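Local coordinates for RTX toxin (Vibrio vulnificus CMCP6, PDB 6A8J), which probably inactivates the small GTPases Ras and Rap1 of host cells by cutting them as a site-specific endopeptidase, at residues L338-S343 with V432-K437; R386-D391 with E420-L425. All coordinates share one frame; numbering follows the deposited sequence.

Contact 1 of 2, residues L338-S343 with V432-K437; sequences LEHLRS and VAIYGK
Leu338 and Ile434 pair near the C-terminal ends of two neighbouring strands in the four-stranded parallel sheet of an alpha/beta fold. Their aliphatic side chains lie side by side on the sheet face packed by helix 316-323, Leu338 CD2 4.1 Å from Ile434 CD1, as suits a position sealed from water. The carbonyl of Ile434 accepts the next backbone N-H, Glu339 N to Ile434 O at 3.2 Å. Here the chain of 338-343 turns a corner, and a side chain takes over as acceptor. A first torsion of -163° sends CG of Glu339 away from the backbone N, and the extended chain beyond it carries the carboxylate to the neighbouring strand, where OE1 accepts Gly436 N at 2.8 Å in a fairly straight bond (161° at the hydrogen). Glutamate has the length for this; on its way it crosses the Tyr435 side chain at about a right angle, carboxylate and ring planes 57° apart. His340 is polar at one ring nitrogen and apolar along a carbon edge: NE2 hydrogen-bonds Glu309 OE2 on strand 304-309, while at the ring edge CE1 rests 3.8 Å from Ile434 CG2.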
loop_
_atom_site.group_PDB
_atom_site.type_symbol
_atom_site.label_atom_id
_atom_site.label_comp_id
_atom_site.label_asym_id
_atom_site.label_seq_id
_atom_site.Cartn_x
_atom_site.Cartn_y
_atom_site.Cartn_z
ATOM N N LEU A 338 1.079 6.639 -16.888
ATOM C CA LEU A 338 2.193 5.700 -16.852
ATOM C C LEU A 338 2.156 4.838 -15.593
ATOM O O LEU A 338 2.086 5.354 -14.478
ATOM C CB LEU A 338 3.526 6.447 -16.931
ATOM C CG LEU A 338 3.781 7.295 -18.179
ATOM C CD1 LEU A 338 5.147 7.958 -18.097
ATOM C CD2 LEU A 338 3.665 6.455 -19.441
ATOM N N GLU A 339 2.203 3.524 -15.779
ATOM C CA GLU A 339 2.257 2.597 -14.657
ATOM C C GLU A 339 3.703 2.425 -14.201
ATOM O O GLU A 339 3.985 1.746 -13.213
ATOM C CB GLU A 339 1.649 1.246 -15.041
ATOM C CG GLU A 339 1.294 0.356 -13.856
ATOM C CD GLU A 339 1.007 -1.076 -14.265
ATOM O OE1 GLU A 339 1.209 -1.407 -15.453
ATOM O OE2 GLU A 339 0.579 -1.868 -13.400
ATOM N N HIS A 340 4.619 3.058 -14.928
ATOM C CA HIS A 340 6.046 2.924 -14.663
ATOM C C HIS A 340 6.480 3.679 -13.407
ATOM O O HIS A 340 7.547 3.416 -12.857
ATOM C CB HIS A 340 6.853 3.415 -15.867
ATOM C CG HIS A 340 6.460 2.770 -17.160
ATOM N ND1 HIS A 340 5.294 3.082 -17.824
ATOM C CD2 HIS A 340 7.080 1.828 -17.910
ATOM C CE1 HIS A 340 5.211 2.362 -18.928
ATOM N NE2 HIS A 340 6.282 1.592 -19.004
ATOM N N LEU A 341 5.649 4.611 -12.951
ATOM C CA LEU A 341 6.004 5.444 -11.807
ATOM C C LEU A 341 4.999 5.320 -10.664
ATOM O O LEU A 341 3.803 5.147 -10.892
ATOM C CB LEU A 341 6.123 6.907 -12.238
ATOM C CG LEU A 341 7.042 7.192 -13.427
ATOM C CD1 LEU A 341 6.992 8.665 -13.801
ATOM C CD2 LEU A 341 8.469 6.760 -13.124
ATOM N N ARG A 342 5.494 5.413 -9.433
ATOM C CA ARG A 342 4.636 5.361 -8.254
ATOM C C ARG A 342 4.098 6.746 -7.903
ATOM O O ARG A 342 4.859 7.697 -7.745
ATOM C CB ARG A 342 5.395 4.761 -7.067
ATOM C CG ARG A 342 5.494 3.244 -7.119
ATOM C CD ARG A 342 6.383 2.689 -6.019
ATOM N NE ARG A 342 6.307 1.233 -5.946
ATOM C CZ ARG A 342 6.964 0.406 -6.753
ATOM N NH1 ARG A 342 7.750 0.888 -7.706
ATOM N NH2 ARG A 342 6.831 -0.906 -6.612
ATOM N N SER A 343 2.779 6.838 -7.770
ATOM C CA SER A 343 2.076 8.114 -7.650
ATOM C C SER A 343 2.487 8.971 -6.454
ATOM O O SER A 343 2.569 10.192 -6.567
ATOM C CB SER A 343 0.566 7.860 -7.592
ATOM O OG SER A 343 -0.161 9.075 -7.584
ATOM N N VAL A 432 -4.536 8.550 -22.329
ATOM C CA VAL A 432 -3.842 7.379 -22.845
ATOM C C VAL A 432 -2.957 6.793 -21.755
ATOM O O VAL A 432 -1.889 7.325 -21.455
ATOM C CB VAL A 432 -2.984 7.710 -24.079
ATOM C CG1 VAL A 432 -2.240 6.470 -24.552
ATOM C CG2 VAL A 432 -3.850 8.267 -25.197
ATOM N N ALA A 433 -3.415 5.700 -21.156
ATOM C CA ALA A 433 -2.669 5.051 -20.088
ATOM C C ALA A 433 -1.884 3.861 -20.624
ATOM O O ALA A 433 -2.352 3.147 -21.512
ATOM C CB ALA A 433 -3.606 4.614 -18.975
ATOM N N ILE A 434 -0.688 3.657 -20.086
ATOM C CA ILE A 434 0.151 2.541 -20.497
ATOM C C ILE A 434 0.394 1.596 -19.327
ATOM O O ILE A 434 1.098 1.933 -18.374
ATOM C CB ILE A 434 1.502 3.022 -21.060
ATOM C CG1 ILE A 434 1.277 3.934 -22.266
ATOM C CG2 ILE A 434 2.371 1.838 -21.446
ATOM C CD1 ILE A 434 2.549 4.498 -22.846
ATOM N N TYR A 435 -0.206 0.414 -19.407
ATOM C CA TYR A 435 -0.060 -0.598 -18.370
ATOM C C TYR A 435 0.677 -1.816 -18.903
ATOM O O TYR A 435 0.866 -1.961 -20.109
ATOM C CB TYR A 435 -1.429 -1.026 -17.835
ATOM C CG TYR A 435 -2.098 -0.035 -16.911
ATOM C CD1 TYR A 435 -1.882 -0.085 -15.542
ATOM C CD2 TYR A 435 -2.961 0.934 -17.403
ATOM C CE1 TYR A 435 -2.496 0.809 -14.688
ATOM C CE2 TYR A 435 -3.580 1.835 -16.555
ATOM C CZ TYR A 435 -3.343 1.766 -15.197
ATOM O OH TYR A 435 -3.951 2.653 -14.343
ATOM N N GLY A 436 1.097 -2.690 -17.995
ATOM C CA GLY A 436 1.562 -4.005 -18.382
ATOM C C GLY A 436 0.335 -4.868 -18.597
ATOM O O GLY A 436 -0.730 -4.568 -18.061
ATOM N N LYS A 437 0.471 -5.941 -19.370
ATOM C CA LYS A 437 -0.672 -6.805 -19.658
ATOM C C LYS A 437 -1.120 -7.608 -18.438
ATOM O O LYS A 437 -2.069 -8.386 -18.515
ATOM C CB LYS A 437 -0.348 -7.754 -20.813
ATOM C CG LYS A 437 -0.132 -7.053 -22.142
ATOM C CD LYS A 437 -0.040 -8.051 -23.285
ATOM C CE LYS A 437 -1.323 -8.851 -23.432
ATOM N NZ LYS A 437 -1.223 -9.854 -24.529
#

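Contact 2 of 2, residues R386-D391 with E420-L425; sequences RIVALD and EVLQNL
Val421 meets Val388 and Leu390 where the last turn of helix 405-423 settles on strand 386-391, an outermost strand of the parallel alpha/beta sheet. Alternation along the strand sorts its side chains: Val388 and Leu390 meet this helix, while Ile387 and Ala389 turn to helix 343-356, whose Gln347 also reaches Val388. The close part of the contact is built from methyl groups. Val421 CG1, set anti to the backbone N (chi1 168°), comes tip to tip with Val388, 3.8 Å from its CG2, and also lies 3.9 Å from Leu390 CD2, so one methyl touches both strand residues. Beside it Leu390 and Leu422 reach toward each other, their CD1 atoms 3.7 Å apart. Leucine suits these two places because its branch stands far enough from the backbone to bridge strand and helix; Leu422 also continues inward onto Phe431, Ala433 and Val335. Packing is slacker between Val388 CG2 and Leu422 CD2, at 4.4 Å. Toward solvent the character changes. Val421 is itself partly exposed, Glu420 is exposed and poorly ordered, and the guanidinium of exposed Arg386 has Val388 CG1 against one face, near the rim. Few of the usual helix bonds persist here, and the final turn opens to the wider pi form. No hydrogen bond joins the two segments; the strand's backbone bonds instead to strand 333-338, with Val388 hydrogen-bonded to both Ile336 and Leu338. With only aliphatic groups meeting, this contact probably rests on burial and fit of shape, with no directional bond across it to set the register.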
loop_
_atom_site.group_PDB
_atom_site.type_symbol
_atom_site.label_atom_id
_atom_site.label_comp_id
_atom_site.label_asym_id
_atom_site.label_seq_id
_atom_site.Cartn_x
_atom_site.Cartn_y
_atom_site.Cartn_z
ATOM N N ARG A 386 -0.748 16.539 -19.216
ATOM C CA ARG A 386 -0.316 16.155 -17.881
ATOM C C ARG A 386 0.039 14.676 -17.838
ATOM O O ARG A 386 -0.711 13.833 -18.329
ATOM C CB ARG A 386 -1.401 16.466 -16.849
ATOM C CG ARG A 386 -0.980 16.177 -15.418
ATOM C CD ARG A 386 -2.171 16.154 -14.477
ATOM N NE ARG A 386 -1.768 15.866 -13.103
ATOM C CZ ARG A 386 -2.613 15.560 -12.125
ATOM N NH1 ARG A 386 -3.916 15.498 -12.366
ATOM N NH2 ARG A 386 -2.156 15.314 -10.905
ATOM N N ILE A 387 1.190 14.365 -17.255
ATOM C CA ILE A 387 1.602 12.981 -17.078
ATOM C C ILE A 387 1.321 12.537 -15.647
ATOM O O ILE A 387 1.719 13.204 -14.692
ATOM C CB ILE A 387 3.093 12.784 -17.401
ATOM C CG1 ILE A 387 3.385 13.217 -18.839
ATOM C CG2 ILE A 387 3.499 11.333 -17.182
ATOM C CD1 ILE A 387 4.809 12.968 -19.276
ATOM N N VAL A 388 0.626 11.415 -15.505
ATOM C CA VAL A 388 0.272 10.914 -14.185
ATOM C C VAL A 388 0.886 9.543 -13.916
ATOM O O VAL A 388 0.972 8.697 -14.808
ATOM C CB VAL A 388 -1.260 10.833 -14.010
ATOM C CG1 VAL A 388 -1.858 12.228 -13.927
ATOM C CG2 VAL A 388 -1.890 10.047 -15.151
ATOM N N ALA A 389 1.324 9.338 -12.679
ATOM C CA ALA A 389 1.832 8.044 -12.247
ATOM C C ALA A 389 0.672 7.172 -11.778
ATOM O O ALA A 389 -0.192 7.632 -11.031
ATOM C CB ALA A 389 2.858 8.217 -11.148
ATOM N N LEU A 390 0.656 5.916 -12.214
ATOM C CA LEU A 390 -0.500 5.055 -11.987
ATOM C C LEU A 390 -0.196 3.808 -11.160
ATOM O O LEU A 390 -1.063 2.951 -10.988
ATOM C CB LEU A 390 -1.106 4.636 -13.328
ATOM C CG LEU A 390 -1.681 5.757 -14.193
ATOM C CD1 LEU A 390 -2.220 5.199 -15.498
ATOM C CD2 LEU A 390 -2.767 6.503 -13.440
ATOM N N ASP A 391 1.023 3.706 -10.644
ATOM C CA ASP A 391 1.407 2.529 -9.869
ATOM C C ASP A 391 1.208 2.749 -8.373
ATOM O O ASP A 391 1.361 3.862 -7.869
ATOM C CB ASP A 391 2.861 2.149 -10.153
ATOM C CG ASP A 391 3.251 0.825 -9.525
ATOM O OD1 ASP A 391 2.361 -0.034 -9.351
ATOM O OD2 ASP A 391 4.444 0.641 -9.206
ATOM N N GLU A 420 -9.339 7.140 -9.247
ATOM C CA GLU A 420 -9.237 8.502 -8.730
ATOM C C GLU A 420 -8.469 9.435 -9.663
ATOM O O GLU A 420 -8.320 10.620 -9.371
ATOM C CB GLU A 420 -8.571 8.496 -7.352
ATOM C CG GLU A 420 -9.362 7.763 -6.281
ATOM C CD GLU A 420 -8.659 7.764 -4.936
ATOM O OE1 GLU A 420 -7.500 8.226 -4.869
ATOM O OE2 GLU A 420 -9.265 7.301 -3.946
ATOM N N VAL A 421 -7.987 8.905 -10.782
ATOM C CA VAL A 421 -7.167 9.688 -11.698
ATOM C C VAL A 421 -7.745 9.753 -13.112
ATOM O O VAL A 421 -7.806 10.825 -13.713
ATOM C CB VAL A 421 -5.727 9.126 -11.769
ATOM C CG1 VAL A 421 -4.954 9.750 -12.922
ATOM C CG2 VAL A 421 -5.000 9.355 -10.449
ATOM N N LEU A 422 -8.182 8.612 -13.636
ATOM C CA LEU A 422 -8.561 8.524 -15.044
ATOM C C LEU A 422 -10.064 8.408 -15.299
ATOM O O LEU A 422 -10.517 8.619 -16.422
ATOM C CB LEU A 422 -7.856 7.333 -15.694
ATOM C CG LEU A 422 -6.327 7.344 -15.666
ATOM C CD1 LEU A 422 -5.772 6.066 -16.271
ATOM C CD2 LEU A 422 -5.790 8.564 -16.396
ATOM N N GLN A 423 -10.835 8.075 -14.269
ATOM C CA GLN A 423 -12.255 7.791 -14.462
ATOM C C GLN A 423 -13.090 9.048 -14.709
ATOM O O GLN A 423 -13.899 9.087 -15.637
ATOM C CB GLN A 423 -12.815 7.025 -13.262
ATOM C CG GLN A 423 -14.282 6.638 -13.411
ATOM C CD GLN A 423 -14.728 5.598 -12.398
ATOM O OE1 GLN A 423 -13.907 4.994 -11.707
ATOM N NE2 GLN A 423 -16.034 5.382 -12.308
ATOM N N ASN A 424 -12.900 10.073 -13.885
ATOM C CA ASN A 424 -13.713 11.280 -13.995
ATOM C C ASN A 424 -12.917 12.518 -14.399
ATOM O O ASN A 424 -12.687 13.413 -13.585
ATOM C CB ASN A 424 -14.443 11.546 -12.678
ATOM C CG ASN A 424 -15.447 10.462 -12.341
ATOM O OD1 ASN A 424 -15.162 9.555 -11.559
ATOM N ND2 ASN A 424 -16.632 10.548 -12.937
ATOM N N LEU A 425 -12.506 12.561 -15.662
ATOM C CA LEU A 425 -11.834 13.729 -16.219
ATOM C C LEU A 425 -12.871 14.738 -16.707
ATOM O O LEU A 425 -14.021 14.367 -16.952
ATOM C CB LEU A 425 -10.901 13.318 -17.364
ATOM C CG LEU A 425 -9.709 12.432 -16.994
ATOM C CD1 LEU A 425 -8.823 12.184 -18.206
ATOM C CD2 LEU A 425 -8.912 13.054 -15.858
#

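Contact 2 is nested within the chain loop closed by contact 1, and their centres lie about 10 Å apart. Leu338 joins them through the sheet: Leu338 N lies 2.9 Å from Val388 O and Leu338 O 2.7 Å from Leu390 N, both probable hydrogen bonds, so Leu338 sits between strands 430-436 and 386-391. Leu390 also packs on Ala433 and Tyr435, carrying the apolar layer of contact 2 to the strand used in contact 1. The polar groups of contact 1 gather at the C-terminal ends of the parallel strands, where alpha/beta enzymes commonly carry their active sites; contact 2 contributes part of the hydrophobic layer under the end of helix 405-423.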